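Local coordinates for uncharacterized protein (Bacteroides ovatus, PDB 3P02), which is of unknown function but probably pairs an E-set-like N-terminal region with a BT_3044-like C-terminal region rich in antiparallel beta strands, at residues A[230-240]-A[269-279]. Numbering follows the deposited sequence. Where two conformers were deposited one is given.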
loop_
_atom_site.group_PDB
_atom_site.type_symbol
_atom_site.label_atom_id
_atom_site.label_comp_id
_atom_site.label_asym_id
_atom_site.label_seq_id
_atom_site.Cartn_x
_atom_site.Cartn_y
_atom_site.Cartn_z
HETATM N N MSE A 230 18.439 12.368 -8.987
HETATM C CA MSE A 230 17.511 12.213 -7.872
HETATM C C MSE A 230 17.814 13.231 -6.808
HETATM O O MSE A 230 18.899 13.840 -6.788
HETATM C CB MSE A 230 17.640 10.812 -7.269
HETATM C CG MSE A 230 17.316 9.720 -8.277
HETATM SE SE MSE A 230 17.272 8.009 -7.438
HETATM C CE MSE A 230 15.629 8.349 -6.414
ATOM N N LYS A 231 16.847 13.409 -5.910
ATOM C CA LYS A 231 17.037 14.142 -4.661
ATOM C C LYS A 231 16.846 13.126 -3.537
ATOM O O LYS A 231 16.033 12.211 -3.673
ATOM C CB LYS A 231 16.062 15.315 -4.520
ATOM C CG LYS A 231 16.344 16.417 -5.547
ATOM C CD LYS A 231 15.316 17.535 -5.500
ATOM C CE LYS A 231 15.554 18.563 -6.581
ATOM N NZ LYS A 231 14.517 19.628 -6.564
ATOM N N ILE A 232 17.566 13.300 -2.443
ATOM C CA ILE A 232 17.426 12.474 -1.249
ATOM C C ILE A 232 17.426 13.402 -0.033
ATOM O O ILE A 232 18.257 14.324 0.041
ATOM C CB ILE A 232 18.520 11.354 -1.146
ATOM C CG1 ILE A 232 18.139 10.340 -0.033
ATOM C CG2 ILE A 232 19.956 11.957 -0.941
ATOM C CD1 ILE A 232 19.095 9.070 0.037
ATOM N N TRP A 233 16.509 13.181 0.919
ATOM C CA TRP A 233 16.499 14.029 2.102
ATOM C C TRP A 233 15.711 13.389 3.240
ATOM O O TRP A 233 15.006 12.404 3.038
ATOM C CB TRP A 233 15.913 15.433 1.761
ATOM C CG TRP A 233 14.433 15.453 1.495
ATOM C CD1 TRP A 233 13.453 15.839 2.367
ATOM C CD2 TRP A 233 13.766 15.143 0.256
ATOM N NE1 TRP A 233 12.218 15.754 1.763
ATOM C CE2 TRP A 233 12.380 15.346 0.462
ATOM C CE3 TRP A 233 14.210 14.781 -1.030
ATOM C CZ2 TRP A 233 11.437 15.197 -0.565
ATOM C CZ3 TRP A 233 13.270 14.550 -2.026
ATOM C CH2 TRP A 233 11.898 14.751 -1.789
ATOM N N ALA A 234 15.809 13.981 4.435
ATOM C CA ALA A 234 15.015 13.571 5.576
ATOM C C ALA A 234 14.283 14.775 6.103
ATOM O O ALA A 234 14.727 15.904 5.870
ATOM C CB ALA A 234 15.894 12.972 6.678
ATOM N N GLU A 235 13.144 14.555 6.756
ATOM C CA GLU A 235 12.428 15.655 7.422
ATOM C C GLU A 235 12.753 15.701 8.921
ATOM O O GLU A 235 12.658 16.767 9.524
ATOM C CB GLU A 235 10.910 15.521 7.269
ATOM C CG GLU A 235 10.420 15.910 5.897
ATOM C CD GLU A 235 8.930 15.744 5.691
ATOM O OE1 GLU A 235 8.245 15.183 6.577
ATOM O OE2 GLU A 235 8.454 16.163 4.617
ATOM N N ASN A 236 13.067 14.542 9.524
ATOM C CA ASN A 236 13.335 14.432 10.962
ATOM C C ASN A 236 14.739 14.936 11.295
ATOM O O ASN A 236 15.721 14.241 11.007
ATOM C CB ASN A 236 13.155 12.986 11.424
ATOM C CG ASN A 236 13.344 12.826 12.920
ATOM O OD1 ASN A 236 13.368 13.825 13.685
ATOM N ND2 ASN A 236 13.448 11.586 13.388
ATOM N N GLU A 237 14.837 16.118 11.934
ATOM C CA GLU A 237 16.136 16.702 12.312
ATOM C C GLU A 237 16.915 15.814 13.300
ATOM O O GLU A 237 18.150 15.855 13.296
ATOM C CB GLU A 237 15.962 18.110 12.900
ATOM C CG GLU A 237 15.450 19.147 11.909
ATOM C CD GLU A 237 16.320 19.465 10.704
ATOM O OE1 GLU A 237 17.561 19.545 10.856
ATOM O OE2 GLU A 237 15.751 19.660 9.605
ATOM N N LYS A 238 16.205 14.999 14.118
ATOM C CA LYS A 238 16.858 14.088 15.093
ATOM C C LYS A 238 17.617 12.951 14.408
ATOM O O LYS A 238 18.523 12.401 15.019
ATOM C CB LYS A 238 15.866 13.510 16.091
ATOM C CG LYS A 238 15.176 14.585 16.924
ATOM C CD LYS A 238 14.431 13.945 18.084
ATOM C CE LYS A 238 13.566 14.956 18.813
ATOM N NZ LYS A 238 13.167 14.441 20.142
ATOM N N LEU A 239 17.299 12.636 13.131
ATOM C CA LEU A 239 18.046 11.599 12.388
ATOM C C LEU A 239 19.491 11.982 12.118
ATOM O O LEU A 239 20.307 11.110 11.778
ATOM C CB LEU A 239 17.386 11.393 11.022
ATOM C CG LEU A 239 16.497 10.249 10.753
ATOM C CD1 LEU A 239 16.305 10.090 9.234
ATOM C CD2 LEU A 239 17.046 8.944 11.319
ATOM N N LYS A 240 19.800 13.308 12.147
ATOM C CA LYS A 240 21.113 13.861 11.812
ATOM C C LYS A 240 21.509 13.311 10.437
ATOM O O LYS A 240 22.625 12.832 10.235
ATOM C CB LYS A 240 22.169 13.572 12.903
ATOM C CG LYS A 240 21.863 14.302 14.207
ATOM C CD LYS A 240 22.666 13.718 15.356
ATOM C CE LYS A 240 22.319 14.317 16.695
ATOM N NZ LYS A 240 23.090 13.651 17.787
ATOM N N ILE A 269 18.623 2.089 -8.673
ATOM C CA ILE A 269 19.039 3.309 -7.964
ATOM C C ILE A 269 20.460 3.091 -7.469
ATOM O O ILE A 269 20.730 2.080 -6.823
ATOM C CB ILE A 269 18.077 3.641 -6.786
ATOM C CG1 ILE A 269 16.579 3.756 -7.251
ATOM C CG2 ILE A 269 18.540 4.871 -6.012
ATOM C CD1 ILE A 269 15.582 3.675 -6.106
ATOM N N SER A 270 21.345 4.052 -7.715
ATOM C CA SER A 270 22.733 3.943 -7.274
ATOM C C SER A 270 23.176 5.195 -6.550
ATOM O O SER A 270 22.415 6.163 -6.458
ATOM C CB SER A 270 23.663 3.684 -8.464
ATOM O OG SER A 270 23.312 2.511 -9.184
ATOM N N ASP A 271 24.383 5.160 -5.978
ATOM C CA ASP A 271 24.998 6.331 -5.363
ATOM C C ASP A 271 24.239 6.845 -4.128
ATOM O O ASP A 271 24.214 8.042 -3.853
ATOM C CB ASP A 271 25.206 7.472 -6.388
ATOM C CG ASP A 271 26.034 7.072 -7.579
ATOM O OD1 ASP A 271 27.030 6.350 -7.390
ATOM O OD2 ASP A 271 25.624 7.380 -8.696
ATOM N N ILE A 272 23.664 5.921 -3.361
ATOM C CA ILE A 272 23.089 6.266 -2.053
ATOM C C ILE A 272 24.240 6.177 -1.054
ATOM O O ILE A 272 24.947 5.171 -1.029
ATOM C CB ILE A 272 21.936 5.325 -1.658
ATOM C CG1 ILE A 272 20.802 5.413 -2.707
ATOM C CG2 ILE A 272 21.407 5.696 -0.245
ATOM C CD1 ILE A 272 19.693 4.268 -2.514
ATOM N N ASP A 273 24.409 7.202 -0.236
ATOM C CA ASP A 273 25.462 7.201 0.786
ATOM C C ASP A 273 25.104 8.250 1.817
ATOM O O ASP A 273 25.249 9.443 1.555
ATOM C CB ASP A 273 26.856 7.466 0.174
ATOM C CG ASP A 273 28.026 7.308 1.134
ATOM O OD1 ASP A 273 27.792 7.286 2.369
ATOM O OD2 ASP A 273 29.165 7.199 0.655
ATOM N N PHE A 274 24.572 7.809 2.972
ATOM C CA PHE A 274 24.225 8.784 3.991
ATOM C C PHE A 274 24.428 8.273 5.380
ATOM O O PHE A 274 24.146 7.108 5.682
ATOM C CB PHE A 274 22.764 9.284 3.842
ATOM C CG PHE A 274 21.698 8.210 4.003
ATOM C CD1 PHE A 274 21.187 7.889 5.269
ATOM C CD2 PHE A 274 21.229 7.505 2.911
ATOM C CE1 PHE A 274 20.195 6.899 5.426
ATOM C CE2 PHE A 274 20.215 6.542 3.064
ATOM C CZ PHE A 274 19.719 6.235 4.325
ATOM N N ASP A 275 24.821 9.193 6.263
ATOM C CA ASP A 275 24.868 8.930 7.683
ATOM C C ASP A 275 23.508 9.247 8.298
ATOM O O ASP A 275 22.814 10.153 7.839
ATOM C CB ASP A 275 25.943 9.785 8.391
ATOM C CG ASP A 275 27.376 9.431 8.098
ATOM O OD1 ASP A 275 27.632 8.282 7.622
ATOM O OD2 ASP A 275 28.258 10.252 8.424
ATOM N N PHE A 276 23.168 8.543 9.385
ATOM C CA PHE A 276 21.975 8.831 10.171
ATOM C C PHE A 276 22.191 8.250 11.530
ATOM O O PHE A 276 23.058 7.391 11.713
ATOM C CB PHE A 276 20.686 8.298 9.530
ATOM C CG PHE A 276 20.522 6.816 9.712
ATOM C CD1 PHE A 276 21.180 5.914 8.871
ATOM C CD2 PHE A 276 19.719 6.310 10.744
ATOM C CE1 PHE A 276 21.067 4.540 9.089
ATOM C CE2 PHE A 276 19.633 4.939 10.975
ATOM C CZ PHE A 276 20.292 4.061 10.138
ATOM N N VAL A 277 21.373 8.684 12.486
ATOM C CA VAL A 277 21.481 8.210 13.851
ATOM C C VAL A 277 20.227 7.419 14.234
ATOM O O VAL A 277 19.105 7.875 13.946
ATOM C CB VAL A 277 21.683 9.442 14.785
ATOM C CG1 VAL A 277 21.642 9.048 16.257
ATOM C CG2 VAL A 277 22.983 10.175 14.462
ATOM N N ASP A 278 20.416 6.290 14.908
ATOM C CA ASP A 278 19.336 5.519 15.484
ATOM C C ASP A 278 19.312 5.955 16.953
ATOM O O ASP A 278 20.208 5.582 17.725
ATOM C CB ASP A 278 19.569 4.017 15.325
ATOM C CG ASP A 278 18.516 3.165 16.007
ATOM O OD1 ASP A 278 17.807 3.689 16.930
ATOM O OD2 ASP A 278 18.395 1.977 15.646
ATOM N N TYR A 279 18.354 6.806 17.328
ATOM C CA TYR A 279 18.309 7.334 18.692
ATOM C C TYR A 279 17.166 6.699 19.503
ATOM O O TYR A 279 16.808 7.214 20.562
ATOM C CB TYR A 279 18.181 8.887 18.636
ATOM C CG TYR A 279 16.905 9.373 17.972
ATOM C CD1 TYR A 279 16.808 9.465 16.583
ATOM C CD2 TYR A 279 15.803 9.769 18.734
ATOM C CE1 TYR A 279 15.626 9.871 15.970
ATOM C CE2 TYR A 279 14.635 10.223 18.131
ATOM C CZ TYR A 279 14.553 10.281 16.747
ATOM O OH TYR A 279 13.391 10.706 16.138
#
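Tyr279 receives the turn at 236-239 on its ring and on its hydroxyl. Lys238 CB lies over one ring face, toward its rim, 3.9 Å from the centroid in a CH-pi contact, and Lys238 CD runs on past CE2. At the ring edge Asn236 ND2 donates to Tyr279 OH over 2.9 Å; the N-H...O angle of 163° makes the bond nearly straight, and the hydroxyl oxygen lies close to the amide plane. With CG anti to the backbone N (chi1 -177°), Asn236 also has OD1 take Lys238 N from above its carbonyl plane, closing an Asx turn, while ND2 additionally binds Asn209 O. Replacing Tyr279 with alanine is likely to leave Asn236 ND2 with Asn209 O but without the hydroxyl, and to strip Lys238 CB of the ring it lies against.

The backbones meet directly at Leu239: Val277 N donates to Leu239 O at 2.7 Å, and the CA of Phe276 approaches the same oxygen at 3.2 Å in a CA-H...O contact. Beside it, Leu239 CD2 packs obliquely on Phe276 CD2 (3.8 Å). Against these buried residues the solvent side is looser: Lys238 and Lys240 are exposed, Lys240 touches Val277 CG2 through CB and CD before NZ forms a salt bridge with Glu286, and the end of Lys238 leads away.

Strands 230-234 and 269-278 run nearly parallel (16°) with axes 9.6 Å apart, and contact is through side chains: Met230 SE meets Ile269 CG2 at 3.7 Å, and Ile232 CD1 reaches Phe274 and Ile272. This spacing fits the sheet order, in which strand 242-255 lies between strands 228-234 and 262-278. Strands 211-220 and 287-302 flank the pair, Phe216 touching Met230 and Ile269, and Met291 touching Phe274 and Phe276.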